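Local coordinates for protein S-adenosylmethionine:2-demethylmenaquinone methyltransferase (Geobacillus kaustophilus, PDB 2PCN) that is of unassigned function but belongs to the RraA-like family and assembles as a trimer of mixed alpha/beta subunits, at residues K2-C7 / D145-V150; Y141-A146 / N153-A158; Q15-P20 / V134-G139; R28-P33 / G56-V61; G92-S97 / I105-I110. All blocks are in the same frame, centred on the assembly; numbering follows the deposited sequence.

Contact 1 (K2-C7 / D145-V150)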
# COMPACT_ATOMS: atom_id res chain seq x y z
N LYS A 2 -17.26 6.38 -12.50
CA LYS A 2 -16.48 5.20 -12.13
C LYS A 2 -15.67 4.77 -13.35
O LYS A 2 -16.21 4.68 -14.45
CB LYS A 2 -17.40 4.05 -11.71
CG LYS A 2 -18.03 4.22 -10.33
CD LYS A 2 -19.02 3.10 -10.03
CE LYS A 2 -18.42 1.72 -10.27
NZ LYS A 2 -17.20 1.45 -9.46
N THR A 3 -14.39 4.49 -13.15
CA THR A 3 -13.56 4.05 -14.27
C THR A 3 -14.05 2.71 -14.78
O THR A 3 -13.91 2.40 -15.96
CB THR A 3 -12.08 3.93 -13.85
OG1 THR A 3 -11.96 3.10 -12.69
CG2 THR A 3 -11.50 5.31 -13.55
N ALA A 4 -14.63 1.91 -13.89
CA ALA A 4 -15.14 0.60 -14.28
C ALA A 4 -16.28 0.76 -15.29
O ALA A 4 -16.33 0.04 -16.29
CB ALA A 4 -15.64 -0.15 -13.05
N ASP A 5 -17.18 1.70 -15.02
CA ASP A 5 -18.30 1.94 -15.93
C ASP A 5 -17.84 2.53 -17.25
O ASP A 5 -18.38 2.18 -18.31
CB ASP A 5 -19.33 2.87 -15.28
CG ASP A 5 -20.05 2.23 -14.11
OD1 ASP A 5 -20.22 1.00 -14.12
OD2 ASP A 5 -20.45 2.97 -13.18
N LEU A 6 -16.86 3.42 -17.20
CA LEU A 6 -16.33 4.04 -18.41
C LEU A 6 -15.67 3.01 -19.31
O LEU A 6 -15.79 3.08 -20.53
CB LEU A 6 -15.32 5.14 -18.03
CG LEU A 6 -15.95 6.33 -17.31
CD1 LEU A 6 -14.86 7.27 -16.81
CD2 LEU A 6 -16.90 7.05 -18.27
N CYS A 7 -14.97 2.05 -18.71
CA CYS A 7 -14.33 1.01 -19.51
C CYS A 7 -15.39 0.13 -20.18
O CYS A 7 -15.26 -0.22 -21.34
CB CYS A 7 -13.39 0.16 -18.64
SG CYS A 7 -11.82 0.99 -18.22
N ASP A 145 -10.20 7.10 -10.12
CA ASP A 145 -10.90 6.67 -8.92
C ASP A 145 -10.13 5.54 -8.26
O ASP A 145 -8.99 5.25 -8.63
CB ASP A 145 -12.36 6.26 -9.24
CG ASP A 145 -12.46 4.98 -10.04
OD1 ASP A 145 -11.42 4.34 -10.31
OD2 ASP A 145 -13.60 4.62 -10.40
N ALA A 146 -10.74 4.93 -7.26
CA ALA A 146 -10.11 3.85 -6.50
C ALA A 146 -9.66 2.64 -7.33
O ALA A 146 -8.77 1.90 -6.91
CB ALA A 146 -11.04 3.39 -5.38
N ASP A 147 -10.26 2.44 -8.50
CA ASP A 147 -9.89 1.30 -9.34
C ASP A 147 -8.79 1.56 -10.36
O ASP A 147 -8.10 0.64 -10.78
CB ASP A 147 -11.12 0.75 -10.06
CG ASP A 147 -12.15 0.19 -9.10
OD1 ASP A 147 -11.74 -0.44 -8.10
OD2 ASP A 147 -13.36 0.36 -9.34
N GLY A 148 -8.62 2.82 -10.75
CA GLY A 148 -7.59 3.12 -11.73
C GLY A 148 -7.73 4.48 -12.38
O GLY A 148 -8.44 5.35 -11.88
N VAL A 149 -7.05 4.65 -13.50
CA VAL A 149 -7.07 5.90 -14.25
C VAL A 149 -7.20 5.61 -15.74
O VAL A 149 -6.44 4.81 -16.29
CB VAL A 149 -5.78 6.70 -14.01
CG1 VAL A 149 -5.80 7.99 -14.82
CG2 VAL A 149 -5.61 6.99 -12.52
N VAL A 150 -8.16 6.26 -16.39
CA VAL A 150 -8.37 6.08 -17.82
C VAL A 150 -8.41 7.43 -18.52
O VAL A 150 -8.87 8.42 -17.94
CB VAL A 150 -9.68 5.31 -18.10
CG1 VAL A 150 -9.63 3.95 -17.41
CG2 VAL A 150 -10.88 6.11 -17.61
O HOH W 1 -14.74 2.06 -10.72
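The flat carboxylate of Asp145 receives the start of the helix, Thr3, on one face. Thr3 N bonds OD2 at 2.9 Å, and its N-H points straight (168°) but comes from well above the carboxylate plane. The hydroxyl comes from that same face: Thr3 OG1 donates to Asp145 OD1 at 2.7 Å, on the syn side. It meets the carboxylate tip to tip, with OG1 between the backbone N and the carbonyl carbon (chi1 53°). The opposite face of the carboxylate takes Asp147 N, which bonds OD1 at 2.9 Å and closes an Asx turn. Gly148 N lies near the plane and meets OD1 almost along its C-O bond. OD1 is thus gripped by three donors, which fixes the rotation of a buried acid. Its negative charge near the helix N-terminus is probably favoured. A water bridges Asp145 OD2, Ala4 N, Lys2 NZ and Asp147 OD2. The direct Lys2 NZ to Asp147 OD2 pair is a long salt bridge at 4.0 Å. Lys2 NZ also pairs with the Asp96 side chain of the second subunit, whose backbone N donates to Asp147 OD2. Further along the helix, Cys7 SG packs on Val150 CG1 at 3.8 Å, and Leu6 CD1 touches Val150 CG2. Helix 3-10 therefore lies against the hairpin of strands 141-145 and 148-152, with Leu6 and Val150 both on Tyr143.

Contact 2 (Y141-A146 / N153-A158)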
# COMPACT_ATOMS: atom_id res chain seq x y z
N TYR A 141 -9.16 14.09 -21.81
CA TYR A 141 -9.89 13.99 -20.55
C TYR A 141 -9.44 12.78 -19.73
O TYR A 141 -9.31 11.68 -20.26
CB TYR A 141 -11.39 13.90 -20.81
CG TYR A 141 -12.08 15.24 -20.90
CD1 TYR A 141 -12.62 15.84 -19.77
CD2 TYR A 141 -12.18 15.91 -22.12
CE1 TYR A 141 -13.24 17.08 -19.83
CE2 TYR A 141 -12.80 17.16 -22.20
CZ TYR A 141 -13.33 17.74 -21.05
OH TYR A 141 -13.95 18.97 -21.13
N VAL A 142 -9.22 12.99 -18.44
CA VAL A 142 -8.80 11.90 -17.57
C VAL A 142 -9.82 11.65 -16.46
O VAL A 142 -10.40 12.58 -15.90
CB VAL A 142 -7.41 12.19 -16.94
CG1 VAL A 142 -7.47 13.45 -16.09
CG2 VAL A 142 -6.95 11.00 -16.12
N TYR A 143 -10.06 10.38 -16.17
CA TYR A 143 -11.00 9.97 -15.14
C TYR A 143 -10.24 9.09 -14.17
O TYR A 143 -9.58 8.13 -14.58
CB TYR A 143 -12.16 9.19 -15.76
CG TYR A 143 -12.90 9.96 -16.83
CD1 TYR A 143 -13.95 10.81 -16.49
CD2 TYR A 143 -12.54 9.85 -18.17
CE1 TYR A 143 -14.62 11.55 -17.47
CE2 TYR A 143 -13.20 10.58 -19.15
CZ TYR A 143 -14.24 11.43 -18.80
OH TYR A 143 -14.89 12.15 -19.78
N ALA A 144 -10.31 9.41 -12.89
CA ALA A 144 -9.60 8.62 -11.89
C ALA A 144 -10.47 8.27 -10.69
O ALA A 144 -11.36 9.02 -10.31
CB ALA A 144 -8.36 9.37 -11.43
N ASP A 145 -10.20 7.10 -10.12
CA ASP A 145 -10.90 6.67 -8.92
C ASP A 145 -10.13 5.54 -8.26
O ASP A 145 -8.99 5.25 -8.63
CB ASP A 145 -12.36 6.26 -9.24
CG ASP A 145 -12.46 4.98 -10.04
OD1 ASP A 145 -11.42 4.34 -10.31
OD2 ASP A 145 -13.60 4.62 -10.40
N ALA A 146 -10.74 4.93 -7.26
CA ALA A 146 -10.11 3.85 -6.50
C ALA A 146 -9.66 2.64 -7.33
O ALA A 146 -8.77 1.90 -6.91
CB ALA A 146 -11.04 3.39 -5.38
N ASN A 153 -9.90 10.95 -25.45
CA ASN A 153 -9.48 12.12 -26.21
C ASN A 153 -10.52 13.24 -26.21
O ASN A 153 -10.35 14.25 -26.90
CB ASN A 153 -9.13 11.73 -27.65
CG ASN A 153 -7.81 10.97 -27.73
OD1 ASN A 153 -7.39 10.56 -28.81
ND2 ASN A 153 -7.16 10.79 -26.59
N LYS A 154 -11.58 13.06 -25.44
CA LYS A 154 -12.64 14.06 -25.33
C LYS A 154 -13.60 13.72 -24.20
O LYS A 154 -13.57 12.62 -23.66
CB LYS A 154 -13.40 14.17 -26.66
CG LYS A 154 -13.87 12.85 -27.26
CD LYS A 154 -15.03 12.24 -26.50
CE LYS A 154 -15.55 11.00 -27.21
NZ LYS A 154 -14.49 9.96 -27.37
N ASP A 155 -14.44 14.68 -23.83
CA ASP A 155 -15.40 14.48 -22.76
C ASP A 155 -16.39 13.39 -23.18
O ASP A 155 -17.21 13.60 -24.07
CB ASP A 155 -16.16 15.78 -22.48
CG ASP A 155 -16.94 15.72 -21.18
OD1 ASP A 155 -17.68 14.73 -20.98
OD2 ASP A 155 -16.83 16.67 -20.38
N LEU A 156 -16.30 12.23 -22.54
CA LEU A 156 -17.17 11.10 -22.86
C LEU A 156 -18.58 11.26 -22.31
O LEU A 156 -19.47 10.49 -22.66
CB LEU A 156 -16.56 9.80 -22.31
CG LEU A 156 -15.24 9.33 -22.92
CD1 LEU A 156 -14.80 8.04 -22.25
CD2 LEU A 156 -15.41 9.11 -24.42
N LEU A 157 -18.79 12.26 -21.46
CA LEU A 157 -20.10 12.49 -20.87
C LEU A 157 -20.79 13.73 -21.42
O LEU A 157 -21.75 14.23 -20.83
CB LEU A 157 -19.96 12.60 -19.35
CG LEU A 157 -19.29 11.39 -18.69
CD1 LEU A 157 -19.06 11.68 -17.23
CD2 LEU A 157 -20.15 10.15 -18.87
N ALA A 158 -20.30 14.22 -22.55
CA ALA A 158 -20.87 15.39 -23.20
C ALA A 158 -21.00 15.10 -24.69
O ALA A 158 -21.41 15.96 -25.47
CB ALA A 158 -19.97 16.60 -22.97
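Tyr143 OH accepts a hydrogen bond from Leu156 N at 3.1 Å, with an angle of 155° at the hydrogen. This is the one hydrogen bond between strand 141-145 and the loop 153-158. Tyr143 has its CG anti to the carbonyl carbon (chi1 -58°), beside the backbone N. The far end of its ring reaches the loop where that chain begins a type I turn, Asp155 to Ala158. The turn is also held from within: Leu157 N donates to Asp155 OD1 at 2.8 Å, an Asx turn. Leucines flank the tyrosine. Leu156 CD1 lies 4.3 Å from Tyr143 CE2, and Leu157 CD1 comes near CE1 with the end of its side chain.

Tyr141 meets the same turn with its ring face. Asp155 CB stands over that face, 3.8 Å from the ring centroid, in a CH-pi contact. Asp155 CA lies over the same ring, offset toward the rim. The backbone joins in as well: Tyr141 CD2 is 3.1 Å from Asp155 N. The carboxylate does not lie flat on the ring; the two planes are 58° apart, and Asp155 OD2 passes 3.7 Å from Tyr141 CE1.

Nearby, Lys154 pairs with Glu13, and Leu156 packs on Phe10 of helix 3-10. The chemistry is mixed: one phenol oxygen satisfies a backbone N-H, while a second tyrosine offers its pi face to CB and CA of Asp155, with the carboxylate near the rim. Tyr141 and Tyr143, two residues apart on one side of the strand, thus contact a loop that has no regular helix or strand.

Contact 3 (Q15-P20 / V134-G139)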
# COMPACT_ATOMS: atom_id res chain seq x y z
N GLN A 15 -7.65 4.82 -23.01
CA GLN A 15 -6.29 4.38 -22.74
C GLN A 15 -6.37 4.08 -21.25
O GLN A 15 -6.89 4.89 -20.48
CB GLN A 15 -5.29 5.50 -22.99
CG GLN A 15 -4.95 5.73 -24.44
CD GLN A 15 -3.89 6.78 -24.61
OE1 GLN A 15 -4.18 7.98 -24.68
NE2 GLN A 15 -2.63 6.35 -24.65
N VAL A 16 -5.86 2.93 -20.83
CA VAL A 16 -5.89 2.55 -19.43
C VAL A 16 -4.48 2.59 -18.85
O VAL A 16 -3.60 1.87 -19.31
CB VAL A 16 -6.48 1.14 -19.25
CG1 VAL A 16 -6.51 0.77 -17.77
CG2 VAL A 16 -7.89 1.09 -19.83
N CYS A 17 -4.28 3.44 -17.85
CA CYS A 17 -2.97 3.57 -17.23
C CYS A 17 -2.56 2.26 -16.56
O CYS A 17 -3.32 1.67 -15.80
CB CYS A 17 -2.98 4.70 -16.20
SG CYS A 17 -1.35 5.10 -15.55
N GLU A 18 -1.34 1.82 -16.86
CA GLU A 18 -0.81 0.57 -16.33
C GLU A 18 -0.07 0.78 -15.02
O GLU A 18 0.22 -0.18 -14.30
CB GLU A 18 0.13 -0.06 -17.36
CG GLU A 18 -0.56 -0.41 -18.66
CD GLU A 18 0.43 -0.69 -19.78
OE1 GLU A 18 1.40 -1.44 -19.54
OE2 GLU A 18 0.24 -0.15 -20.89
N LEU A 19 0.24 2.03 -14.72
CA LEU A 19 0.94 2.36 -13.49
C LEU A 19 -0.05 2.56 -12.35
O LEU A 19 -0.94 3.41 -12.43
CB LEU A 19 1.76 3.64 -13.69
CG LEU A 19 2.50 4.22 -12.49
CD1 LEU A 19 3.59 3.25 -12.02
CD2 LEU A 19 3.12 5.55 -12.88
N PRO A 20 0.07 1.76 -11.28
CA PRO A 20 -0.84 1.89 -10.14
C PRO A 20 -0.40 3.08 -9.29
O PRO A 20 0.78 3.22 -8.98
CB PRO A 20 -0.67 0.56 -9.41
CG PRO A 20 0.77 0.26 -9.64
CD PRO A 20 0.96 0.59 -11.11
N VAL A 134 0.64 5.05 -21.33
CA VAL A 134 -0.38 5.98 -21.83
C VAL A 134 0.22 7.24 -22.44
O VAL A 134 1.26 7.73 -21.99
CB VAL A 134 -1.36 6.39 -20.69
CG1 VAL A 134 -2.27 7.53 -21.14
CG2 VAL A 134 -2.19 5.19 -20.27
N ARG A 135 -0.44 7.76 -23.47
CA ARG A 135 -0.01 8.99 -24.12
C ARG A 135 -0.96 10.05 -23.59
O ARG A 135 -2.16 10.02 -23.87
CB ARG A 135 -0.16 8.86 -25.64
CG ARG A 135 0.31 10.07 -26.44
CD ARG A 135 -0.17 9.97 -27.89
NE ARG A 135 0.31 11.06 -28.73
CZ ARG A 135 1.58 11.22 -29.11
NH1 ARG A 135 2.50 10.34 -28.72
NH2 ARG A 135 1.92 12.24 -29.87
N TRP A 136 -0.44 10.98 -22.79
CA TRP A 136 -1.24 12.04 -22.19
C TRP A 136 -1.14 13.33 -23.00
O TRP A 136 -0.11 14.00 -22.99
CB TRP A 136 -0.76 12.30 -20.76
CG TRP A 136 -0.54 11.05 -19.95
CD1 TRP A 136 0.48 10.16 -20.08
CD2 TRP A 136 -1.37 10.56 -18.89
NE1 TRP A 136 0.35 9.14 -19.16
CE2 TRP A 136 -0.78 9.36 -18.42
CE3 TRP A 136 -2.55 11.02 -18.28
CZ2 TRP A 136 -1.34 8.61 -17.37
CZ3 TRP A 136 -3.10 10.27 -17.25
CH2 TRP A 136 -2.49 9.08 -16.80
N GLU A 137 -2.23 13.68 -23.68
CA GLU A 137 -2.27 14.88 -24.52
C GLU A 137 -3.06 16.04 -23.92
O GLU A 137 -4.09 15.84 -23.30
CB GLU A 137 -2.87 14.54 -25.89
CG GLU A 137 -2.04 13.59 -26.74
CD GLU A 137 -2.71 13.28 -28.06
OE1 GLU A 137 -3.19 14.22 -28.72
OE2 GLU A 137 -2.74 12.09 -28.45
N PRO A 138 -2.57 17.27 -24.11
CA PRO A 138 -3.28 18.43 -23.57
C PRO A 138 -4.68 18.47 -24.18
O PRO A 138 -4.84 18.21 -25.37
CB PRO A 138 -2.42 19.61 -24.04
CG PRO A 138 -1.04 19.02 -24.05
CD PRO A 138 -1.27 17.67 -24.68
N GLY A 139 -5.68 18.78 -23.38
CA GLY A 139 -7.04 18.83 -23.90
C GLY A 139 -7.78 17.51 -23.79
O GLY A 139 -9.00 17.48 -23.90
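Cys17 touches Val134 and then meets Trp136. Its CA lies 3.5 Å from Val134 CG2. Its CB stays near the same methyl, at 4.2 Å. The sulfur, anti to the backbone N (chi1 -171°), goes on to the indole, where Cys17 SG comes 4.0 Å from Trp136 CZ2. It lies close to the indole plane and 5.3 Å from the centroid of the six-membered ring. This is an edge-on sulfur-aromatic contact, not one over the face. Val134 also touches the indole: its CG1 sits 3.6 Å above the ring plane, toward the rim. One methyl of the valine thus touches the cysteine backbone and the other the indole face.

Gln15 meets the same valine. Its CB is 4.1 Å from both methyls of Val134. The chain then runs extended beyond CG and carries the terminal amide to the backbone of Arg135.

Strand 14-16 pairs with strand 148-152, and Trp136 packs on Val149 and Val151 of that same strand. Trp136 NE1 is bonded to Phe131 O. The indole nitrogen is therefore satisfied within its own hairpin, 129-131 with 134-136. What Cys17, Val134 and Trp136 make together is apolar and sulfur-aromatic, and it lies where that hairpin comes against strand 14-16 and the residue after it.

Contact 4 (R28-P33 / G56-V61)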
# COMPACT_ATOMS: atom_id res chain seq x y z
N ARG A 28 -11.14 10.74 -3.64
CA ARG A 28 -10.63 9.50 -4.21
C ARG A 28 -11.05 9.38 -5.67
O ARG A 28 -10.44 8.65 -6.45
CB ARG A 28 -11.14 8.31 -3.40
CG ARG A 28 -10.79 8.45 -1.92
CD ARG A 28 -11.33 7.30 -1.07
NE ARG A 28 -11.02 7.51 0.34
CZ ARG A 28 -11.35 6.67 1.32
NH1 ARG A 28 -12.00 5.55 1.04
NH2 ARG A 28 -11.02 6.95 2.57
N MET A 29 -12.08 10.13 -6.04
CA MET A 29 -12.58 10.12 -7.41
C MET A 29 -12.55 11.54 -7.98
O MET A 29 -13.04 12.47 -7.35
CB MET A 29 -14.01 9.58 -7.44
CG MET A 29 -14.65 9.59 -8.81
SD MET A 29 -16.34 8.97 -8.76
CE MET A 29 -16.05 7.20 -8.85
N PHE A 30 -11.96 11.70 -9.15
CA PHE A 30 -11.89 13.01 -9.79
C PHE A 30 -11.62 12.86 -11.28
O PHE A 30 -11.11 11.84 -11.73
CB PHE A 30 -10.80 13.87 -9.12
CG PHE A 30 -9.42 13.29 -9.18
CD1 PHE A 30 -8.51 13.72 -10.15
CD2 PHE A 30 -9.02 12.32 -8.27
CE1 PHE A 30 -7.22 13.19 -10.20
CE2 PHE A 30 -7.73 11.78 -8.31
CZ PHE A 30 -6.83 12.22 -9.29
N SER A 31 -12.00 13.88 -12.05
CA SER A 31 -11.82 13.84 -13.49
C SER A 31 -11.91 15.23 -14.09
O SER A 31 -12.34 16.18 -13.43
CB SER A 31 -12.89 12.94 -14.13
OG SER A 31 -14.18 13.50 -13.93
N GLY A 32 -11.50 15.36 -15.35
CA GLY A 32 -11.54 16.64 -16.01
C GLY A 32 -10.52 16.75 -17.13
O GLY A 32 -9.74 15.82 -17.35
N PRO A 33 -10.50 17.88 -17.85
CA PRO A 33 -9.56 18.11 -18.95
C PRO A 33 -8.12 18.11 -18.46
O PRO A 33 -7.81 18.67 -17.41
CB PRO A 33 -10.00 19.46 -19.50
CG PRO A 33 -10.46 20.17 -18.27
CD PRO A 33 -11.27 19.10 -17.56
N GLY A 56 -11.34 23.17 -12.76
CA GLY A 56 -11.80 21.87 -13.20
C GLY A 56 -10.73 21.02 -13.87
O GLY A 56 -10.93 19.84 -14.14
N THR A 57 -9.58 21.64 -14.13
CA THR A 57 -8.46 20.95 -14.77
C THR A 57 -7.82 19.89 -13.88
O THR A 57 -7.82 20.00 -12.66
CB THR A 57 -7.33 21.94 -15.15
OG1 THR A 57 -7.81 22.87 -16.13
CG2 THR A 57 -6.12 21.19 -15.71
N VAL A 58 -7.29 18.85 -14.52
CA VAL A 58 -6.56 17.80 -13.82
C VAL A 58 -5.15 17.95 -14.36
O VAL A 58 -4.91 17.72 -15.55
CB VAL A 58 -7.08 16.38 -14.16
CG1 VAL A 58 -6.10 15.35 -13.62
CG2 VAL A 58 -8.45 16.16 -13.53
N LEU A 59 -4.22 18.36 -13.51
CA LEU A 59 -2.84 18.52 -13.95
C LEU A 59 -2.12 17.18 -13.90
O LEU A 59 -2.11 16.51 -12.87
CB LEU A 59 -2.10 19.51 -13.04
CG LEU A 59 -0.68 19.85 -13.50
CD1 LEU A 59 -0.74 20.70 -14.75
CD2 LEU A 59 0.07 20.58 -12.40
N VAL A 60 -1.54 16.78 -15.03
CA VAL A 60 -0.81 15.53 -15.11
C VAL A 60 0.66 15.91 -15.21
O VAL A 60 1.06 16.63 -16.13
CB VAL A 60 -1.22 14.70 -16.35
CG1 VAL A 60 -0.44 13.39 -16.39
CG2 VAL A 60 -2.71 14.42 -16.31
N VAL A 61 1.45 15.44 -14.25
CA VAL A 61 2.88 15.75 -14.21
C VAL A 61 3.76 14.52 -14.38
O VAL A 61 3.68 13.57 -13.59
CB VAL A 61 3.24 16.42 -12.87
CG1 VAL A 61 4.74 16.69 -12.80
CG2 VAL A 61 2.45 17.71 -12.71
O HOH W 2 -13.39 18.68 -13.90
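Pro33 and Val58 share the hydrogen bond of this contact. Val58 N donates to Pro33 O at 2.9 Å, nearly straight at 173°, with the donor tilted from the carbonyl plane. The same oxygen has a CA-H...O contact from Thr57 CA, at 3.5 Å. Thr57 CG2 also touches it, while Thr57 OG1 turns to Pro54 O.

One water adds a second polar link. It donates to Ser31 O at 2.8 Å and to Gly56 O at 2.7 Å, bridging the two carbonyl oxygens.

The apolar contacts centre on Val58. Its CG2 is anti to the carbonyl carbon and presses on backbone, 3.6 Å from Gly32 N. The same methyl reaches the edge of the Phe30 ring, where CD1 is 4.2 Å away; CG1 of the valine meets CE1 of that ring. The two side chains cross at about a right angle. Close backbone packing completes the contact: Gly32 CA lies beside Gly56 O, and Pro33 CD is 3.5 Å from that oxygen.

The short strand pieces 30-33 and 58-61 cross at 87°, although the whole strands pair in parallel. Strand 30-38, helix 44-52 and strand 58-62 form a beta-alpha-beta unit of the central sheet. This contact lies at the start of the pairing between its two strands, which goes on through Val58 and Ala35.

Contact 5 (G92-S97 / I105-I110)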
# COMPACT_ATOMS: atom_id res chain seq x y z
N GLY A 92 5.68 10.56 -10.06
CA GLY A 92 6.75 10.96 -9.17
C GLY A 92 6.21 11.01 -7.75
O GLY A 92 5.14 10.45 -7.47
N CYS A 93 6.91 11.69 -6.85
CA CYS A 93 6.48 11.75 -5.45
C CYS A 93 5.93 13.09 -4.97
O CYS A 93 6.08 14.12 -5.63
CB CYS A 93 7.65 11.36 -4.54
SG CYS A 93 8.25 9.67 -4.76
N ILE A 94 5.30 13.06 -3.81
CA ILE A 94 4.76 14.26 -3.19
C ILE A 94 5.20 14.23 -1.73
O ILE A 94 5.81 13.26 -1.28
CB ILE A 94 3.21 14.29 -3.21
CG1 ILE A 94 2.65 13.17 -2.32
CG2 ILE A 94 2.70 14.12 -4.64
CD1 ILE A 94 1.17 13.31 -2.03
N ARG A 95 4.91 15.31 -1.01
CA ARG A 95 5.21 15.37 0.41
C ARG A 95 4.03 16.09 1.07
O ARG A 95 3.10 16.52 0.37
CB ARG A 95 6.54 16.09 0.68
CG ARG A 95 6.60 17.56 0.33
CD ARG A 95 8.00 18.07 0.66
NE ARG A 95 8.07 19.53 0.73
CZ ARG A 95 9.13 20.20 1.19
NH1 ARG A 95 10.20 19.54 1.62
NH2 ARG A 95 9.10 21.52 1.25
N ASP A 96 4.05 16.21 2.39
CA ASP A 96 2.95 16.82 3.14
C ASP A 96 1.70 15.98 2.87
O ASP A 96 0.59 16.52 2.80
CB ASP A 96 2.70 18.27 2.72
CG ASP A 96 3.90 19.16 2.94
OD1 ASP A 96 4.57 19.04 3.99
OD2 ASP A 96 4.18 20.01 2.06
N SER A 97 1.88 14.67 2.73
CA SER A 97 0.77 13.76 2.46
C SER A 97 -0.28 13.80 3.56
O SER A 97 -1.46 13.63 3.29
CB SER A 97 1.28 12.33 2.26
OG SER A 97 1.90 11.82 3.43
N ILE A 105 -9.44 17.60 -2.84
CA ILE A 105 -8.93 17.53 -4.20
C ILE A 105 -8.29 16.16 -4.43
O ILE A 105 -7.91 15.48 -3.48
CB ILE A 105 -7.90 18.64 -4.45
CG1 ILE A 105 -7.61 18.76 -5.94
CG2 ILE A 105 -6.63 18.37 -3.66
CD1 ILE A 105 -6.82 19.98 -6.31
N GLY A 106 -8.19 15.75 -5.68
CA GLY A 106 -7.59 14.47 -5.97
C GLY A 106 -6.09 14.60 -6.16
O GLY A 106 -5.61 15.54 -6.78
N VAL A 107 -5.34 13.67 -5.57
CA VAL A 107 -3.89 13.67 -5.71
C VAL A 107 -3.39 12.23 -5.77
O VAL A 107 -3.52 11.48 -4.80
CB VAL A 107 -3.17 14.37 -4.53
CG1 VAL A 107 -1.65 14.29 -4.73
CG2 VAL A 107 -3.60 15.82 -4.42
N MET A 108 -2.84 11.85 -6.92
CA MET A 108 -2.29 10.51 -7.11
C MET A 108 -0.81 10.63 -7.44
O MET A 108 -0.42 11.49 -8.23
CB MET A 108 -3.00 9.77 -8.25
CG MET A 108 -4.46 9.46 -7.98
SD MET A 108 -5.16 8.49 -9.33
CE MET A 108 -6.26 7.39 -8.45
N ALA A 109 -0.01 9.78 -6.83
CA ALA A 109 1.44 9.78 -7.04
C ALA A 109 1.96 8.38 -6.76
O ALA A 109 1.22 7.53 -6.26
CB ALA A 109 2.09 10.79 -6.11
N ILE A 110 3.23 8.12 -7.05
CA ILE A 110 3.76 6.78 -6.81
C ILE A 110 4.40 6.62 -5.44
O ILE A 110 4.78 5.51 -5.06
CB ILE A 110 4.77 6.35 -7.90
CG1 ILE A 110 6.00 7.26 -7.87
CG2 ILE A 110 4.09 6.39 -9.26
CD1 ILE A 110 7.14 6.77 -8.74
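Ile94 and Val107 cross obliquely, with Ile94 CD1 4.0 Å from Val107 CG1. They join two sheets of a layered beta/beta/alpha fold, as in the swivelling domains to which RraA-like proteins are assigned. Ile94 is on the short, weakly bonded strand 93-94 of the parallel three-stranded sheet. Val107 is on strand 106-109 of the larger mixed sheet. The touching chain directions are 127° apart.

Ile94 CG1 lies between the backbone N and the carbonyl carbon (chi1 67°), and its chain goes on to CD1, the atom that meets Val107. The CG2 branch is anti to the carbonyl carbon and packs on Ala109 CB at 3.7 Å. Val107 and Ala109 both point their CB toward the isoleucine, so each of its branches has a partner on the facing strand. Ile100 of helix 97-100 touches both Ile94 and Val107 and adds to this buried apolar patch.

Farther along, Arg95 forms a salt bridge with Asp8 of the third subunit. The chain turns a corner at Gly92 and again at Ile110. There Ile110 N donates to Gly92 O at 3.0 Å. That oxygen also has Ala109 CB at 3.4 Å and Ile110 CG1 at 3.3 Å.

Overall arrangement
All five contacts reach the mixed sheet. Contacts 3, 4 and 5 are nested inside the long loop closed by contact 1, while contact 2 begins on the stretch where contact 1 ends. Contacts 1 and 2 have centres about 9 Å apart and share the hairpin 141-145/148-152. Contact 4 is also about 9 Å from contact 2; strand 30-38 pairs with 141-145. Contact 5 lies across the chain centre, about 20 Å from contact 2; Met108 and Phe30 bring it to contacts 1, 2 and 4. The contacts touch one another across the sheet, consistent with one continuous core. Contacts 1 and 5 make polar bonds to neighbouring subunits of the trimer.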